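Local coordinates for protein structure-specific endonuclease subunit slx1 (Schizosaccharomyces pombe, PDB 4ZDT) that is the catalytic subunit of the slx1-slx4 endonuclease, which cuts branched DNA near junctions, this chain being its zinc-binding RING finger domain, at residues Val4-Cys9 with Ser29-Cys35; Cys22-Cys27 with Cys54-Arg59. All coordinates share one frame. Residue numbers count along the deposited sequence, not the author numbering.

Contact 1: Val4-Cys9 with Ser29-Cys35; sequences VKCNLC and SINHLTC. With ZN (zinc ion), chain E.
One thiolate, SG of Cys-6, binds the zinc ion at 2.4 Å and also accepts three backbone N-H groups: Leu-8 N to Cys-6 SG 3.2 Å, Cys-9 N to Cys-6 SG 3.5 Å and, from across the contact, His-32 N to Cys-6 SG 3.5 Å. The first two belong to the zinc knuckle of the Cys-6 to Cys-9 CxxC turn, in which an extended Cys-6 (psi 132°) leads into the tighter turn of Asn-7 to Cys-9. Three more ligands complete a tetrahedral site of three cysteines and one histidine: Cys-9 SG at 2.4 Å, His-32 ND1 at 2.0 Å and Cys-35 SG at 2.3 Å from ZN. The four ligands have chi1 t (Cys-6), p (Cys-9) and m (His-32 and Cys-35). Ile-30 and Asn-31 are extended, in a short strand leading to His-32, the N-cap of helix 33-40, so Cys-35 comes from the first turn. The two segments approach most closely at Cys-6 and Asn-31, whose CA atoms are 4.1 Å apart. Beside them Asn-7 N donates to Ile-30 O (3.0 Å), and Asn-31 ND2 donates to Asn-7 OD1 (2.5 Å), with Asn-7 in the p rotamer. Apolar contacts flank the site: Val-4 CG1 to Ile-30 CG2 3.9 Å at the N-terminal end, and Leu-8 CD1 to Cys-35 CB 4.1 Å. Leu-33 and Thr-34 meet Ile-26 and Trp-25 of the slx4 chain. In this histidine-containing site of a RING finger, zinc and its ligands together carry a formal charge of -1, which the N-H groups directed at Cys-6 SG are expected to offset in part.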
loop_
_atom_site.group_PDB
_atom_site.type_symbol
_atom_site.label_atom_id
_atom_site.label_comp_id
_atom_site.label_asym_id
_atom_site.label_seq_id
_atom_site.Cartn_x
_atom_site.Cartn_y
_atom_site.Cartn_z
ATOM N N VAL A 4 -4.101 13.265 -16.873
ATOM C CA VAL A 4 -2.846 13.275 -16.106
ATOM C C VAL A 4 -2.142 11.923 -16.209
ATOM O O VAL A 4 -2.788 10.863 -16.178
ATOM C CB VAL A 4 -3.083 13.669 -14.607
ATOM C CG1 VAL A 4 -1.771 13.679 -13.811
ATOM C CG2 VAL A 4 -3.772 15.034 -14.503
ATOM N N LYS A 5 -0.820 11.970 -16.322
ATOM C CA LYS A 5 0.002 10.792 -16.539
ATOM C C LYS A 5 0.778 10.439 -15.277
ATOM O O LYS A 5 1.391 11.315 -14.654
ATOM C CB LYS A 5 0.987 11.104 -17.661
ATOM C CG LYS A 5 1.722 9.923 -18.254
ATOM C CD LYS A 5 2.517 10.362 -19.483
ATOM C CE LYS A 5 2.809 9.181 -20.401
ATOM N NZ LYS A 5 3.792 9.516 -21.471
ATOM N N CYS A 6 0.768 9.165 -14.893
ATOM C CA CYS A 6 1.649 8.725 -13.818
ATOM C C CYS A 6 3.103 8.789 -14.275
ATOM O O CYS A 6 3.454 8.298 -15.351
ATOM C CB CYS A 6 1.303 7.312 -13.332
ATOM S SG CYS A 6 2.608 6.604 -12.286
ATOM N N ASN A 7 3.952 9.374 -13.437
ATOM C CA ASN A 7 5.358 9.563 -13.774
ATOM C C ASN A 7 6.250 8.343 -13.536
ATOM O O ASN A 7 7.474 8.449 -13.607
ATOM C CB ASN A 7 5.925 10.773 -13.026
ATOM C CG ASN A 7 6.115 10.506 -11.546
ATOM O OD1 ASN A 7 5.521 9.583 -10.988
ATOM N ND2 ASN A 7 6.947 11.315 -10.900
ATOM N N LEU A 8 5.650 7.187 -13.260
ATOM C CA LEU A 8 6.444 5.980 -13.057
ATOM C C LEU A 8 6.050 4.842 -14.000
ATOM O O LEU A 8 6.901 4.025 -14.367
ATOM C CB LEU A 8 6.347 5.514 -11.590
ATOM C CG LEU A 8 6.873 6.484 -10.518
ATOM C CD1 LEU A 8 6.489 6.033 -9.097
ATOM C CD2 LEU A 8 8.391 6.685 -10.624
ATOM N N CYS A 9 4.761 4.777 -14.370
ATOM C CA CYS A 9 4.249 3.711 -15.237
ATOM C C CYS A 9 3.679 4.231 -16.564
ATOM O O CYS A 9 3.361 3.440 -17.464
ATOM C CB CYS A 9 3.194 2.888 -14.509
ATOM S SG CYS A 9 1.550 3.592 -14.560
ATOM N N SER A 29 5.679 16.233 -8.542
ATOM C CA SER A 29 5.730 14.897 -9.155
ATOM C C SER A 29 4.448 14.113 -8.861
ATOM O O SER A 29 4.112 13.895 -7.686
ATOM C CB SER A 29 6.921 14.121 -8.597
ATOM O OG SER A 29 6.958 12.810 -9.136
ATOM N N ILE A 30 3.740 13.702 -9.914
ATOM C CA ILE A 30 2.455 13.024 -9.777
ATOM C C ILE A 30 2.574 11.551 -10.202
ATOM O O ILE A 30 3.230 11.228 -11.202
ATOM C CB ILE A 30 1.307 13.779 -10.513
ATOM C CG1 ILE A 30 1.085 15.158 -9.850
ATOM C CG2 ILE A 30 -0.008 12.991 -10.446
ATOM C CD1 ILE A 30 0.209 16.130 -10.650
ATOM N N ASN A 31 1.934 10.663 -9.448
ATOM C CA ASN A 31 1.973 9.236 -9.761
ATOM C C ASN A 31 0.931 8.421 -8.999
ATOM O O ASN A 31 0.395 8.871 -7.986
ATOM C CB ASN A 31 3.372 8.671 -9.502
ATOM C CG ASN A 31 4.033 9.286 -8.284
ATOM O OD1 ASN A 31 3.473 9.272 -7.187
ATOM N ND2 ASN A 31 5.230 9.829 -8.470
ATOM N N HIS A 32 0.650 7.215 -9.494
ATOM C CA HIS A 32 -0.318 6.315 -8.850
ATOM C C HIS A 32 0.213 6.002 -7.462
ATOM O O HIS A 32 1.416 5.846 -7.289
ATOM C CB HIS A 32 -0.422 4.971 -9.590
ATOM C CG HIS A 32 -1.150 5.033 -10.892
ATOM N ND1 HIS A 32 -0.508 4.907 -12.108
ATOM C CD2 HIS A 32 -2.466 5.176 -11.172
ATOM C CE1 HIS A 32 -1.404 4.981 -13.080
ATOM N NE2 HIS A 32 -2.597 5.142 -12.538
ATOM N N LEU A 33 -0.682 5.906 -6.482
ATOM C CA LEU A 33 -0.292 5.481 -5.124
ATOM C C LEU A 33 0.467 4.179 -5.144
ATOM O O LEU A 33 1.529 4.076 -4.539
ATOM C CB LEU A 33 -1.519 5.330 -4.215
ATOM C CG LEU A 33 -2.306 6.601 -3.899
ATOM C CD1 LEU A 33 -3.627 6.249 -3.225
ATOM C CD2 LEU A 33 -1.451 7.504 -2.966
ATOM N N THR A 34 -0.080 3.172 -5.840
ATOM C CA THR A 34 0.567 1.862 -5.861
ATOM C C THR A 34 1.922 1.916 -6.540
ATOM O O THR A 34 2.872 1.318 -6.052
ATOM C CB THR A 34 -0.329 0.758 -6.482
ATOM O OG1 THR A 34 -0.784 1.197 -7.765
ATOM C CG2 THR A 34 -1.527 0.534 -5.609
ATOM N N CYS A 35 2.029 2.661 -7.644
ATOM C CA CYS A 35 3.328 2.823 -8.304
ATOM C C CYS A 35 4.394 3.428 -7.386
ATOM O O CYS A 35 5.499 2.901 -7.262
ATOM C CB CYS A 35 3.214 3.670 -9.589
ATOM S SG CYS A 35 2.255 2.847 -10.867
HETATM ZN ZN ZN E . 1.486 4.452 -12.296
#

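Contact 2: Cys22-Cys27 with Cys54-Arg59; sequences CPFTDC and CTKCKR. With ZN (zinc ion), chain F.
Metal coordination joins the two loops: ZN is held by Cys-22 SG at 2.3 Å, Cys-27 SG at 2.4 Å, Cys-54 SG at 2.4 Å and Cys-57 SG at 2.3 Å, the four-cysteine site of the RING finger. Chi1 is t for Cys-22, Cys-27 and Cys-54 and p for Cys-57. CA atoms pair as Cys-22 with Cys-54 (7.0 Å) and Cys-27 with Cys-57 (5.9 Å).

Hydrogen bonds shape each loop. Cys-27 N to Phe-24 O (2.8 Å) closes a turn in 22-27; in 54-59, residues 55-57 have helical angles, Lys-58 turns with positive phi (69°), and Lys-58 N to Cys-54 O is 2.9 Å. Cys-57 SG accepts from Arg-59 N (3.5 Å) and Arg-59 NH1 (3.4 Å).

Charged groups bridge the loops. Arg-59 forms a two-pronged salt bridge, NH1 to Asp-26 OD1 3.0 Å and NH2 to Asp-26 OD2 2.8 Å. Its guanidinium lies flat on the Phe-24 ring in a cation-pi stack, centres 3.9 Å apart and planes at 6°. The extended, all-t Lys-56 donates from NZ to Cys-27 O (2.8 Å).

Within the fold, 22-27 lies between strand 20-21 and strand 30-31. The segment 54-59 is the turn between antiparallel strands 51-53 and 60-62; Pro-23 and Phe-24 rest on Leu-61 of the latter.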
loop_
_atom_site.group_PDB
_atom_site.type_symbol
_atom_site.label_atom_id
_atom_site.label_comp_id
_atom_site.label_asym_id
_atom_site.label_seq_id
_atom_site.Cartn_x
_atom_site.Cartn_y
_atom_site.Cartn_z
ATOM N N CYS A 22 4.142 14.906 -4.875
ATOM C CA CYS A 22 5.139 15.559 -4.053
ATOM C C CYS A 22 4.542 16.889 -3.602
ATOM O O CYS A 22 4.039 17.656 -4.425
ATOM C CB CYS A 22 6.417 15.775 -4.848
ATOM S SG CYS A 22 7.777 16.512 -3.905
ATOM N N PRO A 23 4.570 17.155 -2.281
ATOM C CA PRO A 23 3.864 18.325 -1.741
ATOM C C PRO A 23 4.538 19.653 -2.062
ATOM O O PRO A 23 3.980 20.684 -1.726
ATOM C CB PRO A 23 3.869 18.076 -0.208
ATOM C CG PRO A 23 5.125 17.264 0.031
ATOM C CD PRO A 23 5.280 16.386 -1.232
ATOM N N PHE A 24 5.717 19.632 -2.680
ATOM C CA PHE A 24 6.402 20.869 -3.033
ATOM C C PHE A 24 6.003 21.294 -4.457
ATOM O O PHE A 24 6.201 20.559 -5.413
ATOM C CB PHE A 24 7.925 20.742 -2.869
ATOM C CG PHE A 24 8.344 20.552 -1.423
ATOM C CD1 PHE A 24 8.391 19.273 -0.857
ATOM C CD2 PHE A 24 8.598 21.654 -0.611
ATOM C CE1 PHE A 24 8.760 19.094 0.514
ATOM C CE2 PHE A 24 8.939 21.495 0.758
ATOM C CZ PHE A 24 9.018 20.209 1.310
ATOM N N THR A 25 5.434 22.480 -4.561
ATOM C CA THR A 25 4.944 23.006 -5.842
ATOM C C THR A 25 6.085 23.139 -6.852
ATOM O O THR A 25 5.855 23.011 -8.057
ATOM C CB THR A 25 4.200 24.311 -5.644
ATOM O OG1 THR A 25 3.224 24.109 -4.625
ATOM C CG2 THR A 25 3.462 24.738 -6.922
ATOM N N ASP A 26 7.317 23.339 -6.364
ATOM C CA ASP A 26 8.471 23.426 -7.258
ATOM C C ASP A 26 8.770 22.099 -7.931
ATOM O O ASP A 26 9.558 22.047 -8.864
ATOM C CB ASP A 26 9.734 24.010 -6.570
ATOM C CG ASP A 26 10.323 23.097 -5.465
ATOM O OD1 ASP A 26 10.300 21.848 -5.602
ATOM O OD2 ASP A 26 10.862 23.644 -4.481
ATOM N N CYS A 27 8.114 21.034 -7.464
ATOM C CA CYS A 27 8.343 19.704 -8.001
ATOM C C CYS A 27 7.038 19.125 -8.551
ATOM O O CYS A 27 6.927 18.873 -9.756
ATOM C CB CYS A 27 8.915 18.789 -6.915
ATOM S SG CYS A 27 9.003 17.084 -7.459
ATOM N N CYS A 54 11.620 11.294 -3.471
ATOM C CA CYS A 54 10.916 11.721 -4.671
ATOM C C CYS A 54 11.884 11.636 -5.862
ATOM O O CYS A 54 12.978 12.204 -5.824
ATOM C CB CYS A 54 10.398 13.147 -4.519
ATOM S SG CYS A 54 9.546 13.760 -6.010
ATOM N N THR A 55 11.495 10.932 -6.914
ATOM C CA THR A 55 12.434 10.713 -8.023
ATOM C C THR A 55 12.729 11.991 -8.835
ATOM O O THR A 55 13.765 12.085 -9.515
ATOM C CB THR A 55 11.999 9.548 -8.935
ATOM O OG1 THR A 55 13.126 9.116 -9.698
ATOM C CG2 THR A 55 10.892 9.966 -9.875
ATOM N N LYS A 56 11.830 12.963 -8.737
ATOM C CA LYS A 56 11.950 14.212 -9.475
ATOM C C LYS A 56 12.833 15.214 -8.692
ATOM O O LYS A 56 13.922 15.557 -9.158
ATOM C CB LYS A 56 10.553 14.752 -9.850
ATOM C CG LYS A 56 10.555 15.945 -10.840
ATOM C CD LYS A 56 9.148 16.519 -11.105
ATOM C CE LYS A 56 9.189 17.675 -12.146
ATOM N NZ LYS A 56 7.856 18.314 -12.373
ATOM N N CYS A 57 12.420 15.623 -7.482
ATOM C CA CYS A 57 13.203 16.607 -6.703
ATOM C C CYS A 57 14.294 16.036 -5.773
ATOM O O CYS A 57 15.111 16.792 -5.239
ATOM C CB CYS A 57 12.277 17.521 -5.900
ATOM S SG CYS A 57 11.472 16.652 -4.496
ATOM N N LYS A 58 14.303 14.719 -5.573
ATOM C CA LYS A 58 15.280 14.046 -4.684
ATOM C C LYS A 58 15.135 14.325 -3.192
ATOM O O LYS A 58 16.009 13.939 -2.427
ATOM C CB LYS A 58 16.753 14.323 -5.091
ATOM C CG LYS A 58 17.052 14.221 -6.581
ATOM C CD LYS A 58 16.705 12.856 -7.156
ATOM C CE LYS A 58 17.191 12.765 -8.599
ATOM N NZ LYS A 58 16.695 11.528 -9.247
ATOM N N ARG A 59 14.074 14.998 -2.756
ATOM C CA ARG A 59 13.849 15.140 -1.309
ATOM C C ARG A 59 13.440 13.775 -0.737
ATOM O O ARG A 59 12.827 12.974 -1.444
ATOM C CB ARG A 59 12.753 16.158 -1.011
ATOM C CG ARG A 59 13.086 17.626 -1.368
ATOM C CD ARG A 59 11.828 18.470 -1.161
ATOM N NE ARG A 59 11.996 19.920 -1.345
ATOM C CZ ARG A 59 11.701 20.577 -2.463
ATOM N NH1 ARG A 59 11.260 19.919 -3.547
ATOM N NH2 ARG A 59 11.860 21.898 -2.511
HETATM ZN ZN ZN F . 9.429 16.031 -5.390
HETATM O O HOH W 1 9.479 20.866 -11.274
#

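From the N terminus the chain supplies zinc ligands alternately: 4-9 to contact 1, 22-27 to contact 2, 29-35 to contact 1 and 54-59 to contact 2. The two closures therefore cross instead of nesting, giving the cross-brace topology of a RING finger. Contact 1 closes the loop leading through strand 20-21 to strand 30-31 and helix 33-40; the loop closed by contact 2 contains that helix, and the contact ties the turn between strands 20-21 and 30-31 to the hairpin of 51-53 and 60-62. Their centres are 13 Å apart. Ser-29 joins them, its O 3.0 Å from Cys-22 N in a probable hydrogen bond and its CB 3.7 Å from Cys-54 SG.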